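Argininosuccinate lyase (Chelativorans sp., PDB 6RXA) acts as a C-N lyase of the aspartase/fumarase superfamily (EDDS lyase) and probably also splits argininosuccinate into fumarate and arginine. Local coordinates at residues A[128-133]-A[330-335]; A[184-189]-A[242-247]. The protein carries 2 engineered substitutions. All blocks are in the same frame, centred on the assembly; numbering follows the deposited sequence.

Interaction 1. Residues A[128-133]-A[330-335]; sequences LLRTIE and RSIDAL
Arg130 reaches from helix 112-147 to Asp333 of helix 329-348, a worked example of one long polar arm bridging helices whose axes stay well apart. The axes of the two short segments run almost parallel, 13° apart, and come no closer than 10.8 Å, so side chains make the junction. Arg130 starts with CG anti to its backbone N and stays extended from CG to NE. NH1 then gives a nearly straight bond (165°) to Asp333 OD1 at 2.8 Å, forming a salt bridge. OD1 sits at the edge of the guanidinium, in its plane, and is met nearly along its C-O axis, while the carboxylate is turned 75° from the guanidinium. The bridge is single-pronged: Arg130 NH2 stays 3.8 Å from the same Asp333 OD1. Gln127, one turn earlier, also takes a hydrogen bond from NH1. Water 1 donates to Asp333 O at 2.8 Å and accepts a weak bond from Arg130 NH2.

Beside this polar pair lies an apolar strip. Thr131 CG2, anti to its backbone N, meets Leu335 CD2 at 3.9 Å, the two side chains crossing at about a right angle. Ile332 CG2 approaches Thr131 OG1 to 4.1 Å and also lies obliquely by the Arg130 guanidinium. The Thr131 hydroxyl is hydrogen-bonded to Gln127 O of its own helix, and its methyl meets the neighbouring helix. The chemistry thus divides across the face: buried methyl groups meet on the inner side of this helical-bundle junction, and a charged pair with a water beside it ties the two helices together at the partly exposed margin.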
loop_
_atom_site.group_PDB
_atom_site.type_symbol
_atom_site.label_atom_id
_atom_site.label_comp_id
_atom_site.label_asym_id
_atom_site.label_seq_id
_atom_site.Cartn_x
_atom_site.Cartn_y
_atom_site.Cartn_z
ATOM N N LEU A 128 -8.461 21.674 -1.245
ATOM C CA LEU A 128 -8.698 21.279 -2.629
ATOM C C LEU A 128 -8.660 22.485 -3.558
ATOM O O LEU A 128 -8.075 22.410 -4.646
ATOM C CB LEU A 128 -10.010 20.505 -2.718
ATOM C CG LEU A 128 -10.370 19.790 -4.010
ATOM C CD1 LEU A 128 -9.221 18.905 -4.424
ATOM C CD2 LEU A 128 -11.626 18.973 -3.757
ATOM N N LEU A 129 -9.242 23.622 -3.157
ATOM C CA LEU A 129 -9.106 24.825 -3.972
ATOM C C LEU A 129 -7.648 25.286 -4.044
ATOM O O LEU A 129 -7.166 25.692 -5.106
ATOM C CB LEU A 129 -10.006 25.944 -3.450
ATOM C CG LEU A 129 -11.497 25.628 -3.534
ATOM C CD1 LEU A 129 -12.324 26.798 -3.032
ATOM C CD2 LEU A 129 -11.921 25.266 -4.947
ATOM N N ARG A 130 -6.929 25.225 -2.921
ATOM C CA ARG A 130 -5.494 25.509 -2.921
ATOM C C ARG A 130 -4.754 24.607 -3.905
ATOM O O ARG A 130 -3.882 25.068 -4.661
ATOM C CB ARG A 130 -4.977 25.300 -1.498
ATOM C CG ARG A 130 -3.507 25.574 -1.301
ATOM C CD ARG A 130 -3.061 25.098 0.076
ATOM N NE ARG A 130 -1.656 25.410 0.336
ATOM C CZ ARG A 130 -0.876 24.715 1.160
ATOM N NH1 ARG A 130 -1.362 23.651 1.810
ATOM N NH2 ARG A 130 0.394 25.072 1.317
ATOM N N THR A 131 -5.099 23.320 -3.916
ATOM C CA THR A 131 -4.444 22.362 -4.799
ATOM C C THR A 131 -4.787 22.628 -6.255
ATOM O O THR A 131 -3.896 22.616 -7.116
ATOM C CB THR A 131 -4.869 20.946 -4.388
ATOM O OG1 THR A 131 -4.391 20.652 -3.069
ATOM C CG2 THR A 131 -4.320 19.905 -5.339
ATOM N N ILE A 132 -6.068 22.876 -6.558
ATOM C CA ILE A 132 -6.468 23.205 -7.923
ATOM C C ILE A 132 -5.737 24.447 -8.412
ATOM O O ILE A 132 -5.273 24.495 -9.552
ATOM C CB ILE A 132 -8.002 23.333 -8.012
ATOM C CG1 ILE A 132 -8.614 21.935 -7.852
ATOM C CG2 ILE A 132 -8.432 23.962 -9.327
ATOM C CD1 ILE A 132 -10.118 21.917 -7.626
ATOM N N GLU A 133 -5.611 25.464 -7.561
ATOM C CA GLU A 133 -4.862 26.656 -7.953
ATOM C C GLU A 133 -3.413 26.310 -8.287
ATOM O O GLU A 133 -2.870 26.792 -9.288
ATOM C CB GLU A 133 -4.943 27.690 -6.836
ATOM C CG GLU A 133 -4.240 28.988 -7.144
ATOM C CD GLU A 133 -4.373 29.992 -6.015
ATOM O OE1 GLU A 133 -4.167 29.606 -4.848
ATOM O OE2 GLU A 133 -4.692 31.157 -6.292
ATOM N N ARG A 330 0.112 17.984 6.706
ATOM C CA ARG A 330 1.478 17.863 6.212
ATOM C C ARG A 330 1.529 17.154 4.862
ATOM O O ARG A 330 2.401 17.456 4.047
ATOM C CB ARG A 330 2.382 17.169 7.228
ATOM C CG ARG A 330 2.022 15.751 7.600
ATOM C CD ARG A 330 2.978 15.238 8.691
ATOM N NE ARG A 330 2.917 16.054 9.909
ATOM C CZ ARG A 330 3.790 17.009 10.236
ATOM N NH1 ARG A 330 4.830 17.294 9.452
ATOM N NH2 ARG A 330 3.624 17.687 11.362
ATOM N N SER A 331 0.612 16.218 4.607
ATOM C CA SER A 331 0.593 15.538 3.318
ATOM C C SER A 331 0.206 16.497 2.202
ATOM O O SER A 331 0.838 16.528 1.140
ATOM C CB SER A 331 -0.373 14.361 3.394
ATOM O OG SER A 331 -0.437 13.669 2.178
ATOM N N ILE A 332 -0.835 17.298 2.422
ATOM C CA ILE A 332 -1.224 18.258 1.404
ATOM C C ILE A 332 -0.134 19.298 1.229
ATOM O O ILE A 332 0.185 19.705 0.105
ATOM C CB ILE A 332 -2.591 18.881 1.738
ATOM C CG1 ILE A 332 -3.653 17.782 1.764
ATOM C CG2 ILE A 332 -2.936 19.937 0.714
ATOM C CD1 ILE A 332 -4.955 18.187 2.474
ATOM N N ASP A 333 0.467 19.743 2.340
ATOM C CA ASP A 333 1.526 20.733 2.240
ATOM C C ASP A 333 2.680 20.228 1.381
ATOM O O ASP A 333 3.277 21.001 0.626
ATOM C CB ASP A 333 2.043 21.090 3.625
ATOM C CG ASP A 333 1.036 21.839 4.461
ATOM O OD1 ASP A 333 0.046 22.365 3.916
ATOM O OD2 ASP A 333 1.263 21.914 5.681
ATOM N N ALA A 334 3.012 18.935 1.488
ATOM C CA ALA A 334 4.081 18.375 0.663
ATOM C C ALA A 334 3.722 18.420 -0.816
ATOM O O ALA A 334 4.570 18.736 -1.661
ATOM C CB ALA A 334 4.358 16.929 1.071
ATOM N N LEU A 335 2.478 18.062 -1.149
ATOM C CA LEU A 335 2.023 18.116 -2.530
ATOM C C LEU A 335 2.159 19.518 -3.090
ATOM O O LEU A 335 2.621 19.698 -4.221
ATOM C CB LEU A 335 0.571 17.639 -2.613
ATOM C CG LEU A 335 -0.073 17.684 -3.997
ATOM C CD1 LEU A 335 -1.193 16.635 -4.088
ATOM C CD2 LEU A 335 -0.642 19.059 -4.346
HETATM O O HOH W 1 3.443 23.711 1.416
#

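Interaction 2. Residues A[184-189]-A[242-247]; sequences DRYREL and AFVNAV. With NA (sodium ion), chain F.
Antiparallel helices 168-193 and 236-262 pack here with segment axes at 171° and 10.1 Å apart, in register where Arg185 CA lies 6.7 Å from Val244 CA. Val244 carries the contact: CG1, anti to its backbone N, is set over the centre of the Tyr186 ring, 3.4 Å from the centroid and only 9° off the ring normal, a CH-pi contact. The same methyl touches Arg185 CB at 3.7 Å, wedged between neighbouring side chains of the other helix. From the far rim of the ring, Tyr186 OH gives a 2.8 Å hydrogen bond to Asn245 OD1. That oxygen lies at the ring edge, near its plane; the C=O...donor angle is 132° and the donor is somewhat tilted from the carbonyl plane. A phenylalanine in place of Tyr186 would keep the ring face under Val244 CG1 but would probably leave Asn245 OD1 without this donor and its amide freer to turn.

Arg185 runs extended from CG to NE, its CD resting 4.0 Å from Val247 CG1. Its guanidinium belongs to the subunit interface, where NE forms a salt bridge with Glu240 of the third subunit. One turn on, Glu188 OE1 binds a sodium ion at 2.3 Å, as does Glu188 of the third subunit. Two waters complete the ligands, and water 2 donates to Arg185 O at 2.9 Å. Helix 168-193 thus offers the Tyr186 ring and aliphatic Arg185 to the buried intrachain contact, the Arg185 guanidinium and Glu188 to the subunit interface; there the sodium ion, together with Arg192 of the third subunit, would be expected to ease the repulsion between the two Glu188 carboxylates.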
loop_
_atom_site.group_PDB
_atom_site.type_symbol
_atom_site.label_atom_id
_atom_site.label_comp_id
_atom_site.label_asym_id
_atom_site.label_seq_id
_atom_site.Cartn_x
_atom_site.Cartn_y
_atom_site.Cartn_z
ATOM N N ASP A 184 -9.858 17.575 -13.877
ATOM C CA ASP A 184 -11.184 16.970 -13.855
ATOM C C ASP A 184 -11.360 16.089 -12.616
ATOM O O ASP A 184 -12.397 16.150 -11.943
ATOM C CB ASP A 184 -11.433 16.151 -15.117
ATOM C CG ASP A 184 -11.752 16.998 -16.337
ATOM O OD1 ASP A 184 -12.280 18.128 -16.201
ATOM O OD2 ASP A 184 -11.497 16.498 -17.459
ATOM N N ARG A 185 -10.365 15.247 -12.297
ATOM C CA ARG A 185 -10.504 14.383 -11.124
ATOM C C ARG A 185 -10.741 15.212 -9.865
ATOM O O ARG A 185 -11.578 14.868 -9.020
ATOM C CB ARG A 185 -9.255 13.524 -10.913
ATOM C CG ARG A 185 -9.048 12.390 -11.889
ATOM C CD ARG A 185 -7.780 11.523 -11.514
ATOM N NE ARG A 185 -7.750 10.481 -12.511
ATOM C CZ ARG A 185 -7.056 10.524 -13.637
ATOM N NH1 ARG A 185 -6.167 11.490 -13.875
ATOM N NH2 ARG A 185 -7.229 9.559 -14.514
ATOM N N TYR A 186 -9.988 16.304 -9.711
ATOM C CA TYR A 186 -10.120 17.136 -8.525
ATOM C C TYR A 186 -11.454 17.884 -8.485
ATOM O O TYR A 186 -12.056 18.001 -7.417
ATOM C CB TYR A 186 -8.966 18.131 -8.460
ATOM C CG TYR A 186 -7.678 17.630 -7.856
ATOM C CD1 TYR A 186 -7.638 17.112 -6.561
ATOM C CD2 TYR A 186 -6.484 17.719 -8.561
ATOM C CE1 TYR A 186 -6.448 16.688 -5.999
ATOM C CE2 TYR A 186 -5.289 17.299 -7.998
ATOM C CZ TYR A 186 -5.278 16.782 -6.728
ATOM O OH TYR A 186 -4.080 16.372 -6.187
ATOM N N ARG A 187 -11.930 18.415 -9.616
ATOM C CA ARG A 187 -13.231 19.090 -9.612
ATOM C C ARG A 187 -14.373 18.109 -9.353
ATOM O O ARG A 187 -15.356 18.445 -8.676
ATOM C CB ARG A 187 -13.455 19.818 -10.932
ATOM C CG ARG A 187 -12.574 21.049 -11.131
ATOM C CD ARG A 187 -12.912 21.798 -12.425
ATOM N NE ARG A 187 -12.533 21.047 -13.617
ATOM C CZ ARG A 187 -11.499 21.340 -14.404
ATOM N NH1 ARG A 187 -10.717 22.394 -14.165
ATOM N NH2 ARG A 187 -11.257 20.579 -15.455
ATOM N N GLU A 188 -14.270 16.897 -9.902
ATOM C CA GLU A 188 -15.254 15.859 -9.605
ATOM C C GLU A 188 -15.280 15.547 -8.120
ATOM O O GLU A 188 -16.358 15.407 -7.521
ATOM C CB GLU A 188 -14.916 14.602 -10.408
ATOM C CG GLU A 188 -15.116 14.762 -11.913
ATOM C CD GLU A 188 -14.361 13.730 -12.734
ATOM O OE1 GLU A 188 -13.821 12.775 -12.149
ATOM O OE2 GLU A 188 -14.303 13.900 -13.970
ATOM N N LEU A 189 -14.099 15.426 -7.510
ATOM C CA LEU A 189 -13.999 15.207 -6.075
ATOM C C LEU A 189 -14.601 16.375 -5.299
ATOM O O LEU A 189 -15.292 16.174 -4.293
ATOM C CB LEU A 189 -12.528 15.026 -5.718
ATOM C CG LEU A 189 -12.195 15.100 -4.232
ATOM C CD1 LEU A 189 -12.808 13.954 -3.448
ATOM C CD2 LEU A 189 -10.687 15.106 -4.040
ATOM N N ALA A 242 -7.049 11.520 -1.087
ATOM C CA ALA A 242 -5.733 10.900 -1.015
ATOM C C ALA A 242 -5.348 10.258 -2.344
ATOM O O ALA A 242 -4.184 10.346 -2.775
ATOM C CB ALA A 242 -5.701 9.867 0.111
ATOM N N PHE A 243 -6.304 9.611 -3.014
ATOM C CA PHE A 243 -5.987 8.987 -4.289
ATOM C C PHE A 243 -5.632 10.014 -5.363
ATOM O O PHE A 243 -4.655 9.836 -6.107
ATOM C CB PHE A 243 -7.123 8.125 -4.822
ATOM C CG PHE A 243 -6.889 7.739 -6.244
ATOM C CD1 PHE A 243 -5.893 6.816 -6.564
ATOM C CD2 PHE A 243 -7.585 8.339 -7.267
ATOM C CE1 PHE A 243 -5.626 6.492 -7.863
ATOM C CE2 PHE A 243 -7.320 8.006 -8.584
ATOM C CZ PHE A 243 -6.324 7.090 -8.880
ATOM N N VAL A 244 -6.454 11.060 -5.531
ATOM C CA VAL A 244 -6.155 11.997 -6.609
ATOM C C VAL A 244 -4.785 12.629 -6.364
ATOM O O VAL A 244 -3.983 12.796 -7.293
ATOM C CB VAL A 244 -7.266 13.042 -6.821
ATOM C CG1 VAL A 244 -6.913 13.901 -8.044
ATOM C CG2 VAL A 244 -8.605 12.363 -7.027
ATOM N N ASN A 245 -4.477 12.941 -5.100
ATOM C CA ASN A 245 -3.144 13.443 -4.779
ATOM C C ASN A 245 -2.076 12.451 -5.233
ATOM O O ASN A 245 -1.066 12.834 -5.836
ATOM C CB ASN A 245 -3.006 13.680 -3.277
ATOM C CG ASN A 245 -3.732 14.911 -2.775
ATOM O OD1 ASN A 245 -4.405 15.638 -3.520
ATOM N ND2 ASN A 245 -3.602 15.147 -1.469
ATOM N N ALA A 246 -2.268 11.165 -4.934
ATOM C CA ALA A 246 -1.251 10.177 -5.267
ATOM C C ALA A 246 -1.084 10.027 -6.777
ATOM O O ALA A 246 0.041 9.918 -7.278
ATOM C CB ALA A 246 -1.566 8.823 -4.645
ATOM N N VAL A 247 -2.193 9.956 -7.520
ATOM C CA VAL A 247 -2.060 9.746 -8.967
ATOM C C VAL A 247 -1.502 10.988 -9.660
ATOM O O VAL A 247 -0.616 10.890 -10.520
ATOM C CB VAL A 247 -3.354 9.205 -9.613
ATOM C CG1 VAL A 247 -4.399 10.291 -9.791
ATOM C CG2 VAL A 247 -3.016 8.547 -10.964
HETATM NA NA NA F . -13.946 11.213 -10.508
HETATM O O HOH W 2 -12.407 12.137 -8.942
HETATM O O HOH W 3 -13.701 8.853 -10.728
#

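Both interactions belong to the central helical bundle characteristic of this superfamily, and interaction 2 is nested along the chain within the loop closed by interaction 1. Their four helices meet directly: Leu128 CD1 and Thr131 CG2 pack on the Tyr186 ring, while Leu335 CD1 touches the Asn245 amide. The hydroxyl-amide pair of interaction 2 is thereby flanked by side chains of interaction 1. The touching residues of 184-189/242-247 are all buried, whereas 128-133/330-335 passes from buried methyls to a partly exposed salt bridge with a water beside it. Charge is handled differently too: interaction 1 pairs it within one chain, while around interaction 2 Arg185 and Glu188 turn theirs to a neighbouring subunit and a sodium ion.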